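Local coordinates for ABC sugar transporter, periplasmic sugar binding protein (Legionella pneumophila subsp. pneumophila, PDB 3ROT) that probably binds a sugar in the periplasm and delivers it to an ABC transporter for uptake into the cell, at residues 130-136 against 189-195; 4-8 against 258-262. One frame throughout, in Å; residues are numbered along the deposited sequence.

Interaction 1. Residues 130-136 against 189-195; sequences AKRALVL and TNIIFCL
L134 grips its neighbour strand through both backbone polar atoms, its N bonded to I191 O and its O to F193 N, the pattern expected of adjacent parallel strands in the sheet of one Rossmann-like lobe of a periplasmic binding protein. L136 repeats it, with N to F193 O and O to L195 N; the directions of the two short strands differ by 19°. A133 and V135 bond on their other edge to strand 162-167, which places 132-137 inside the sheet.

Apolar contacts divide between two faces. A133 CB lies 3.8 Å from F193 CE2, at the ring edge and in its plane, on the face covered by helix 143-158. On the other face L136 CD1 reaches I192 CG2 at 3.8 Å, beneath helix 197-208.

Side-chain polar bonds gather at the N-terminal ends of the two strands. R132 sends its NE to Y182 OH, while its CD passes T189 OG1, itself bonded to H186 O. N190 folds its amide back between its own backbone N and carbonyl carbon (chi1 55°), which carries OD1 to two backbone donors: K131 N at 3.0 Å, in the carbonyl plane on a lone pair, and R132 N at 3.3 Å, tilted 32° from that plane.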
# COMPACT_ATOMS: atom_id res chain seq x y z
N ALA A 130 11.37 -25.66 14.05
CA ALA A 130 11.10 -24.43 14.80
C ALA A 130 11.97 -24.24 16.05
O ALA A 130 12.01 -25.11 16.93
CB ALA A 130 9.62 -24.38 15.19
N LYS A 131 12.66 -23.10 16.12
CA LYS A 131 13.54 -22.76 17.24
C LYS A 131 13.05 -21.51 17.97
O LYS A 131 12.92 -21.50 19.19
CB LYS A 131 14.96 -22.49 16.74
CG LYS A 131 15.64 -23.65 16.04
CD LYS A 131 16.04 -24.75 17.02
CE LYS A 131 16.80 -25.86 16.31
NZ LYS A 131 18.05 -25.36 15.67
N ARG A 132 12.78 -20.46 17.19
CA ARG A 132 12.34 -19.19 17.74
C ARG A 132 11.44 -18.47 16.73
O ARG A 132 11.79 -18.35 15.55
CB ARG A 132 13.57 -18.33 18.05
CG ARG A 132 13.28 -17.04 18.79
CD ARG A 132 14.53 -16.17 18.85
NE ARG A 132 14.43 -15.14 19.89
CZ ARG A 132 14.57 -15.38 21.19
NH1 ARG A 132 14.81 -16.61 21.63
NH2 ARG A 132 14.45 -14.39 22.06
N ALA A 133 10.29 -17.99 17.20
CA ALA A 133 9.34 -17.29 16.35
C ALA A 133 9.21 -15.82 16.69
O ALA A 133 9.34 -15.42 17.85
CB ALA A 133 7.97 -17.93 16.44
N LEU A 134 8.94 -15.02 15.67
CA LEU A 134 8.77 -13.59 15.83
C LEU A 134 7.38 -13.23 15.31
O LEU A 134 7.01 -13.63 14.21
CB LEU A 134 9.85 -12.85 15.04
CG LEU A 134 9.86 -11.32 15.06
CD1 LEU A 134 10.21 -10.81 16.45
CD2 LEU A 134 10.88 -10.82 14.02
N VAL A 135 6.60 -12.52 16.12
CA VAL A 135 5.25 -12.11 15.75
C VAL A 135 5.24 -10.62 15.46
O VAL A 135 5.51 -9.80 16.35
CB VAL A 135 4.23 -12.39 16.87
CG1 VAL A 135 2.84 -11.89 16.45
CG2 VAL A 135 4.19 -13.89 17.17
N LEU A 136 4.91 -10.27 14.22
CA LEU A 136 4.90 -8.87 13.79
C LEU A 136 3.51 -8.24 13.87
O LEU A 136 2.60 -8.64 13.15
CB LEU A 136 5.46 -8.77 12.37
CG LEU A 136 6.76 -9.55 12.09
CD1 LEU A 136 7.23 -9.22 10.68
CD2 LEU A 136 7.84 -9.18 13.10
N THR A 189 16.27 -17.04 14.95
CA THR A 189 14.85 -16.88 14.67
C THR A 189 14.60 -17.48 13.29
O THR A 189 15.17 -17.02 12.31
CB THR A 189 14.45 -15.38 14.63
OG1 THR A 189 14.82 -14.75 15.87
CG2 THR A 189 12.94 -15.24 14.41
N ASN A 190 13.76 -18.51 13.22
CA ASN A 190 13.48 -19.16 11.94
C ASN A 190 12.01 -19.21 11.54
O ASN A 190 11.64 -19.83 10.54
CB ASN A 190 14.08 -20.57 11.90
CG ASN A 190 13.62 -21.45 13.07
OD1 ASN A 190 12.89 -21.01 13.96
ND2 ASN A 190 14.06 -22.70 13.06
N ILE A 191 11.16 -18.56 12.34
CA ILE A 191 9.75 -18.51 12.03
C ILE A 191 9.21 -17.10 12.24
O ILE A 191 9.47 -16.47 13.27
CB ILE A 191 8.92 -19.46 12.91
CG1 ILE A 191 9.25 -20.91 12.59
CG2 ILE A 191 7.44 -19.21 12.65
CD1 ILE A 191 8.30 -21.91 13.24
N ILE A 192 8.48 -16.61 11.25
CA ILE A 192 7.87 -15.30 11.34
C ILE A 192 6.38 -15.38 11.08
O ILE A 192 5.93 -16.00 10.11
CB ILE A 192 8.50 -14.29 10.36
CG1 ILE A 192 9.99 -14.09 10.68
CG2 ILE A 192 7.76 -12.95 10.46
CD1 ILE A 192 10.70 -13.10 9.78
N PHE A 193 5.61 -14.77 11.98
CA PHE A 193 4.16 -14.72 11.87
C PHE A 193 3.77 -13.27 11.61
O PHE A 193 4.05 -12.40 12.44
CB PHE A 193 3.50 -15.15 13.18
CG PHE A 193 3.58 -16.61 13.48
CD1 PHE A 193 2.58 -17.48 13.03
CD2 PHE A 193 4.62 -17.12 14.24
CE1 PHE A 193 2.62 -18.83 13.34
CE2 PHE A 193 4.67 -18.48 14.56
CZ PHE A 193 3.66 -19.33 14.10
N CYS A 194 3.12 -13.00 10.48
CA CYS A 194 2.66 -11.64 10.18
C CYS A 194 1.17 -11.60 10.49
O CYS A 194 0.40 -12.39 9.92
CB CYS A 194 2.87 -11.31 8.71
SG CYS A 194 4.60 -11.28 8.20
N LEU A 195 0.77 -10.70 11.38
CA LEU A 195 -0.63 -10.59 11.77
C LEU A 195 -1.55 -10.09 10.66
O LEU A 195 -2.75 -10.34 10.70
CB LEU A 195 -0.77 -9.74 13.04
CG LEU A 195 -0.04 -10.35 14.26
CD1 LEU A 195 -0.24 -9.49 15.50
CD2 LEU A 195 -0.57 -11.75 14.51

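Interaction 2. Residues 4-8 against 258-262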
# COMPACT_ATOMS: atom_id res chain seq x y z
N ASP A 4 -32.89 1.97 -0.76
CA ASP A 4 -32.52 2.05 0.64
C ASP A 4 -31.02 2.34 0.76
O ASP A 4 -30.21 1.88 -0.06
CB ASP A 4 -32.85 0.74 1.37
CG ASP A 4 -34.34 0.61 1.66
OD1 ASP A 4 -34.71 -0.34 2.38
OD2 ASP A 4 -35.14 1.45 1.16
N LYS A 5 -30.64 3.12 1.77
CA LYS A 5 -29.24 3.49 1.98
C LYS A 5 -28.53 2.65 3.04
O LYS A 5 -29.02 2.47 4.15
CB LYS A 5 -29.13 4.97 2.34
CG LYS A 5 -27.71 5.43 2.53
CD LYS A 5 -26.85 5.11 1.30
CE LYS A 5 -25.46 5.70 1.42
NZ LYS A 5 -25.52 7.17 1.64
N TYR A 6 -27.35 2.14 2.67
CA TYR A 6 -26.56 1.33 3.59
C TYR A 6 -25.13 1.86 3.66
O TYR A 6 -24.63 2.49 2.72
CB TYR A 6 -26.54 -0.13 3.13
CG TYR A 6 -27.89 -0.80 3.22
CD1 TYR A 6 -28.33 -1.39 4.41
CD2 TYR A 6 -28.76 -0.82 2.12
CE1 TYR A 6 -29.59 -1.97 4.50
CE2 TYR A 6 -30.01 -1.39 2.21
CZ TYR A 6 -30.43 -1.96 3.40
OH TYR A 6 -31.69 -2.53 3.48
N TYR A 7 -24.47 1.59 4.78
CA TYR A 7 -23.09 2.03 5.00
C TYR A 7 -22.18 0.88 5.40
O TYR A 7 -22.59 -0.02 6.15
CB TYR A 7 -23.02 3.08 6.11
CG TYR A 7 -23.53 4.46 5.74
CD1 TYR A 7 -22.72 5.36 5.05
CD2 TYR A 7 -24.81 4.87 6.11
CE1 TYR A 7 -23.17 6.64 4.75
CE2 TYR A 7 -25.26 6.15 5.81
CZ TYR A 7 -24.44 7.03 5.14
OH TYR A 7 -24.87 8.31 4.87
N LEU A 8 -20.95 0.91 4.90
CA LEU A 8 -19.94 -0.08 5.26
C LEU A 8 -18.80 0.79 5.78
O LEU A 8 -18.17 1.53 5.02
CB LEU A 8 -19.49 -0.91 4.05
CG LEU A 8 -18.25 -1.80 4.25
CD1 LEU A 8 -18.38 -2.61 5.54
CD2 LEU A 8 -18.07 -2.73 3.06
N LEU A 258 -28.28 -7.34 6.05
CA LEU A 258 -28.86 -6.07 6.42
C LEU A 258 -30.10 -5.82 5.57
O LEU A 258 -31.11 -5.34 6.08
CB LEU A 258 -27.86 -4.92 6.22
CG LEU A 258 -26.79 -4.74 7.30
CD1 LEU A 258 -25.80 -3.67 6.88
CD2 LEU A 258 -27.46 -4.37 8.62
N VAL A 259 -30.03 -6.18 4.29
CA VAL A 259 -31.15 -5.99 3.38
C VAL A 259 -32.30 -6.95 3.65
O VAL A 259 -33.45 -6.52 3.75
CB VAL A 259 -30.70 -6.15 1.90
CG1 VAL A 259 -31.92 -6.08 0.97
CG2 VAL A 259 -29.70 -5.05 1.54
N LEU A 260 -31.99 -8.24 3.79
CA LEU A 260 -33.02 -9.25 4.07
C LEU A 260 -33.76 -8.87 5.34
O LEU A 260 -34.95 -9.16 5.50
CB LEU A 260 -32.38 -10.64 4.25
CG LEU A 260 -31.76 -11.31 3.01
CD1 LEU A 260 -31.06 -12.60 3.42
CD2 LEU A 260 -32.85 -11.59 1.99
N MSE A 261 -33.05 -8.23 6.25
CA MSE A 261 -33.62 -7.81 7.51
C MSE A 261 -34.68 -6.72 7.29
O MSE A 261 -35.76 -6.77 7.86
CB MSE A 261 -32.51 -7.30 8.42
CG MSE A 261 -32.98 -6.83 9.76
SE MSE A 261 -31.53 -6.06 10.79
CE MSE A 261 -32.31 -6.34 12.54
N ASN A 262 -34.36 -5.74 6.45
CA ASN A 262 -35.30 -4.65 6.18
C ASN A 262 -36.46 -5.05 5.27
O ASN A 262 -37.60 -4.66 5.51
CB ASN A 262 -34.56 -3.46 5.56
CG ASN A 262 -33.61 -2.79 6.55
OD1 ASN A 262 -33.99 -2.49 7.68
ND2 ASN A 262 -32.39 -2.55 6.11
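Y6 lays its phenol ring along helix 247-264, overlapping L258 and V259 before its hydroxyl meets N262. The contact is a strand-to-helix packing of the kind that builds alpha/beta lobes: strand 5-9 belongs to the six-stranded parallel sheet, and the helix runs roughly antiparallel to it, at 150° between the two short segments, with 10.7 Å between their axes. A tyrosine is long enough to bridge that gap. Its CG sits anti to its carbonyl carbon (chi1 -66°), and the ring reaches outward from the strand to the helix surface.

Two aliphatic groups meet the ring obliquely, both from the same side of its plane. L258 CB approaches CE1 of Y6 at 3.8 Å, the leucine and tyrosine side chains running past one another head to tail. V259 crosses Y6 at about a right angle, and its CG2 branch comes within 3.7 Å of Y6 CZ. V259 also touches L32 of helix 16-32, so the packing continues beyond the strand.

The polar end is a single hydrogen bond across the contact. N262 arrives from the direction opposite to Y6 and gives an N-H from ND2 to Y6 OH, 2.7 Å long and with an angle of 155° at the hydrogen. The phenol oxygen stays near the amide plane, although ring and amide are not coplanar. N262 ND2 has a second partner, S63 O, in the loop leading into strand 64-67.

Bound to both oxygens, the amide nitrogen joins helix, strand and loop, and the hydroxyl of a buried tyrosine gains a polar partner at the end of an otherwise apolar overlap.

How the interactions relate
From the N terminus, strand 5-9 opens interaction 2, which closes when helix 247-264 returns to it; 249 residues separate 4-8 from 258-262. Interaction 1 is nested inside that great loop: strand 132-137 leads through helix 143-158, strand 162-167 and helix 172-185 before strand 191-194 closes beside it, with 52 residues between 130-136 and 189-195. The two contacts do not cross or touch: the centres of interaction 1 and interaction 2 are 41 Å apart, on opposite sides of the chain's centre. Interaction 1 joins neighbouring strands of the five-stranded sheet in one lobe, whereas interaction 2 binds a late helix to the six-stranded sheet of the other, where the chain began.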